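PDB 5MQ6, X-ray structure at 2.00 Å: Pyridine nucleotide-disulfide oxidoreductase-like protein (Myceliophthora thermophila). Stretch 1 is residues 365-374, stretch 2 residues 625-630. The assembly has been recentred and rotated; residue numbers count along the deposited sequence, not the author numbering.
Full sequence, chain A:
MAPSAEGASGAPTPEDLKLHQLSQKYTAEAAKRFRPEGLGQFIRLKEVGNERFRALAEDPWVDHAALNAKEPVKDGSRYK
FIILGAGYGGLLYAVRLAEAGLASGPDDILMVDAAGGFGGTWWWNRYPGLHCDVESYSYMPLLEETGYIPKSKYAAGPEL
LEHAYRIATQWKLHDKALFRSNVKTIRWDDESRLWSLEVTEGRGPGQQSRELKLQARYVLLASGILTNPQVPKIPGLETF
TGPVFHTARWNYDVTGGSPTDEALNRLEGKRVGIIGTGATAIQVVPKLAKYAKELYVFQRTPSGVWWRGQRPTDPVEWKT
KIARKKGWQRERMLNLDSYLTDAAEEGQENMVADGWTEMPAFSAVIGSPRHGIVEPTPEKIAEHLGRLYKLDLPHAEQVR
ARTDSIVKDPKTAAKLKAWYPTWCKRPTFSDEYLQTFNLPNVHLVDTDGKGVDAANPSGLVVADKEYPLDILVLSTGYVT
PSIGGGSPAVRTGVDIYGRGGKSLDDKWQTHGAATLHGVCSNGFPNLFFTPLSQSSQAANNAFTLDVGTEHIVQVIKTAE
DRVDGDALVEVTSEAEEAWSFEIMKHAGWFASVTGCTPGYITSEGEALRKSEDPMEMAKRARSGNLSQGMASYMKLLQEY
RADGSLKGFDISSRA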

# COMPACT_ATOMS: atom_id res chain seq x y z
N VAL A 365 0.02 -6.84 -14.31
CA VAL A 365 0.20 -7.14 -12.90
C VAL A 365 -1.08 -7.22 -12.13
O VAL A 365 -1.04 -7.70 -11.03
CB VAL A 365 1.15 -6.24 -12.12
CG1 VAL A 365 2.60 -6.60 -12.50
CG2 VAL A 365 0.81 -4.76 -12.31
N ILE A 366 -2.17 -6.70 -12.68
CA ILE A 366 -3.49 -6.70 -12.04
C ILE A 366 -4.41 -7.85 -12.46
O ILE A 366 -5.13 -8.40 -11.63
CB ILE A 366 -4.19 -5.33 -12.34
CG1 ILE A 366 -3.43 -4.24 -11.66
CG2 ILE A 366 -5.60 -5.36 -11.94
CD1 ILE A 366 -3.05 -4.55 -10.25
N GLY A 367 -4.34 -8.26 -13.73
CA GLY A 367 -5.29 -9.24 -14.26
C GLY A 367 -6.09 -8.55 -15.35
O GLY A 367 -6.12 -7.33 -15.43
N SER A 368 -6.77 -9.31 -16.16
CA SER A 368 -7.72 -8.82 -17.13
C SER A 368 -8.79 -9.84 -17.29
O SER A 368 -8.45 -10.97 -17.35
CB SER A 368 -7.03 -8.68 -18.52
OG SER A 368 -7.93 -8.17 -19.48
N PRO A 369 -10.08 -9.46 -17.40
CA PRO A 369 -11.05 -10.51 -17.71
C PRO A 369 -11.20 -10.82 -19.19
O PRO A 369 -12.14 -11.53 -19.59
CB PRO A 369 -12.38 -9.91 -17.24
CG PRO A 369 -12.21 -8.41 -17.45
CD PRO A 369 -10.74 -8.16 -17.20
N ARG A 370 -10.36 -10.26 -20.03
CA ARG A 370 -10.70 -10.27 -21.43
C ARG A 370 -9.91 -11.26 -22.23
O ARG A 370 -10.19 -11.41 -23.41
CB ARG A 370 -10.40 -8.89 -21.97
CG ARG A 370 -11.14 -8.56 -23.21
CD ARG A 370 -10.27 -7.71 -24.05
NE ARG A 370 -10.51 -6.31 -23.81
CZ ARG A 370 -9.68 -5.35 -24.20
NH1 ARG A 370 -8.50 -5.64 -24.78
NH2 ARG A 370 -10.02 -4.06 -23.97
N HIS A 371 -8.89 -11.87 -21.65
CA HIS A 371 -7.98 -12.62 -22.45
C HIS A 371 -7.88 -14.06 -22.03
O HIS A 371 -6.94 -14.69 -22.42
CB HIS A 371 -6.57 -12.00 -22.45
CG HIS A 371 -6.54 -10.61 -22.93
ND1 HIS A 371 -6.46 -10.29 -24.27
CD2 HIS A 371 -6.64 -9.44 -22.27
CE1 HIS A 371 -6.47 -8.98 -24.41
NE2 HIS A 371 -6.60 -8.44 -23.21
N GLY A 372 -8.81 -14.59 -21.26
CA GLY A 372 -8.71 -16.00 -20.79
C GLY A 372 -7.67 -16.18 -19.68
O GLY A 372 -7.25 -15.22 -19.08
N ILE A 373 -7.27 -17.43 -19.46
CA ILE A 373 -6.30 -17.83 -18.49
C ILE A 373 -5.10 -18.31 -19.24
O ILE A 373 -5.23 -18.97 -20.25
CB ILE A 373 -6.89 -18.93 -17.60
CG1 ILE A 373 -7.88 -18.27 -16.61
CG2 ILE A 373 -5.79 -19.69 -16.85
CD1 ILE A 373 -9.02 -19.13 -16.11
N VAL A 374 -3.92 -17.98 -18.76
CA VAL A 374 -2.74 -18.31 -19.49
C VAL A 374 -2.41 -19.75 -19.20
O VAL A 374 -2.29 -20.09 -18.08
CB VAL A 374 -1.58 -17.38 -19.12
CG1 VAL A 374 -0.28 -17.86 -19.73
CG2 VAL A 374 -1.90 -15.97 -19.62
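Stretch 2 (625-630) NLSQGM

The most unusual feature of this contact is how close the two backbones come at a glycine: the CA of Gly-367 lies 2.9 Å from the O of Ser-627. Gly-367 is the first residue to leave helical geometry after the helix, begun earlier in the chain, whose last residues are Val-365 and Ile-366, and it does so with phi 116° and psi 165°. A CB built on it would point toward stretch 2 and fall 2.7 Å from both the C of Ser-627 and the N of Gly-629. It would also jam against the carbonyl oxygen of Ile-366, so both the local backbone and the neighbouring chain call for glycine here.

Stretch 2 lies across this turn as an irregular segment, without helix or strand until the helix that Gly-629 precedes as N-cap and Met-630 enters. Its path follows that of stretch 1 only briefly. The CA of Gly-367 is 4.2 Å from the CA of Ser-627, and the CA of Pro-369 is 4.4 Å from the CA of Gln-628, so both chains advance in the same sense over these few residues.

Just past the glycine, one direct backbone hydrogen bond fixes the register: Ser-368 N donates to Ser-627 O over 2.9 Å. The same carbonyl oxygen therefore presses on the CA of Gly-367 and receives the next amide. Ser-368 turns its CB away from stretch 2, leaving its backbone to make the contact; its O takes a CA-H...O contact from the CA of Gln-628 at 3.4 Å. Beyond it, Pro-369 has no amide hydrogen, so its N rests 3.1 Å from the O of Gln-628 as packing and not as a hydrogen bond.

Gln-628 is the residue of stretch 2 most covered by stretch 1. Its CB points away overall, but with chi1 at -55° and chi2 at -70°, both m, the chain folds so that its end comes nearer. Gln-628 NE2 donates to Gly-372 O at 2.9 Å and to Ser-627 OG at 3.1 Å, while Gln-628 OE1 accepts from a water 2.8 Å away. That water in turn accepts from Gly-372 N at 2.7 Å, so the amide reads both polar backbone atoms of Gly-372, one directly and one through water. Ile-373 adds an apolar flank, its CG1 3.9 Å from Gln-628 NE2.

Water completes the fit at the helix end. One molecule donates to Ile-366 O at 2.6 Å and to Leu-626 O at 3.0 Å, and accepts from Gly-629 N at 2.9 Å; it joins groups that do not bond directly, since Ile-366 O stands 4.1 Å from Gly-629 N. A second water links Ile-366 O, 3.2 Å away, to Asn-625 ND2 at 3.1 Å.

The rule to read is economical: glycine permits the close approach, one amide sets the register, and a folded glutamine secures the following loop.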

# COMPACT_ATOMS: atom_id res chain seq x y z
N ASN A 625 -2.38 -14.23 -7.06
CA ASN A 625 -3.71 -13.75 -7.20
C ASN A 625 -4.44 -14.39 -8.36
O ASN A 625 -3.87 -15.04 -9.22
CB ASN A 625 -3.64 -12.25 -7.43
CG ASN A 625 -3.57 -11.44 -6.14
OD1 ASN A 625 -3.83 -11.90 -5.09
ND2 ASN A 625 -3.32 -10.14 -6.29
N LEU A 626 -5.75 -14.22 -8.36
CA LEU A 626 -6.54 -14.50 -9.52
C LEU A 626 -5.99 -13.56 -10.62
O LEU A 626 -5.33 -12.59 -10.32
CB LEU A 626 -7.96 -14.16 -9.20
CG LEU A 626 -8.64 -14.89 -8.07
CD1 LEU A 626 -9.98 -14.25 -7.87
CD2 LEU A 626 -8.87 -16.33 -8.48
N SER A 627 -6.24 -13.89 -11.89
CA SER A 627 -5.65 -13.20 -13.03
C SER A 627 -6.71 -12.39 -13.81
O SER A 627 -6.39 -11.88 -14.91
CB SER A 627 -4.96 -14.18 -13.97
OG SER A 627 -5.89 -15.08 -14.54
N GLN A 628 -7.94 -12.28 -13.29
CA GLN A 628 -9.03 -11.76 -14.06
C GLN A 628 -9.55 -10.39 -13.71
O GLN A 628 -10.52 -9.92 -14.32
CB GLN A 628 -10.15 -12.75 -14.07
CG GLN A 628 -9.76 -14.16 -14.56
CD GLN A 628 -9.45 -14.23 -16.04
OE1 GLN A 628 -10.35 -14.18 -16.84
NE2 GLN A 628 -8.17 -14.34 -16.43
N GLY A 629 -8.87 -9.73 -12.77
CA GLY A 629 -9.22 -8.41 -12.23
C GLY A 629 -10.26 -8.26 -11.14
O GLY A 629 -11.09 -9.20 -10.84
N MET A 630 -10.27 -7.07 -10.56
CA MET A 630 -11.11 -6.81 -9.37
C MET A 630 -12.62 -7.04 -9.64
O MET A 630 -13.33 -7.66 -8.83
CB MET A 630 -10.83 -5.43 -8.76
CG MET A 630 -11.67 -5.19 -7.50
SD MET A 630 -11.17 -6.25 -6.08
CE MET A 630 -9.45 -6.11 -6.01
O HOH W 1 -3.22 -9.04 -9.18
O HOH W 2 -6.93 -10.10 -10.71
O HOH W 3 -10.82 -14.00 -19.58
O HOH W 4 -4.08 -16.66 -16.34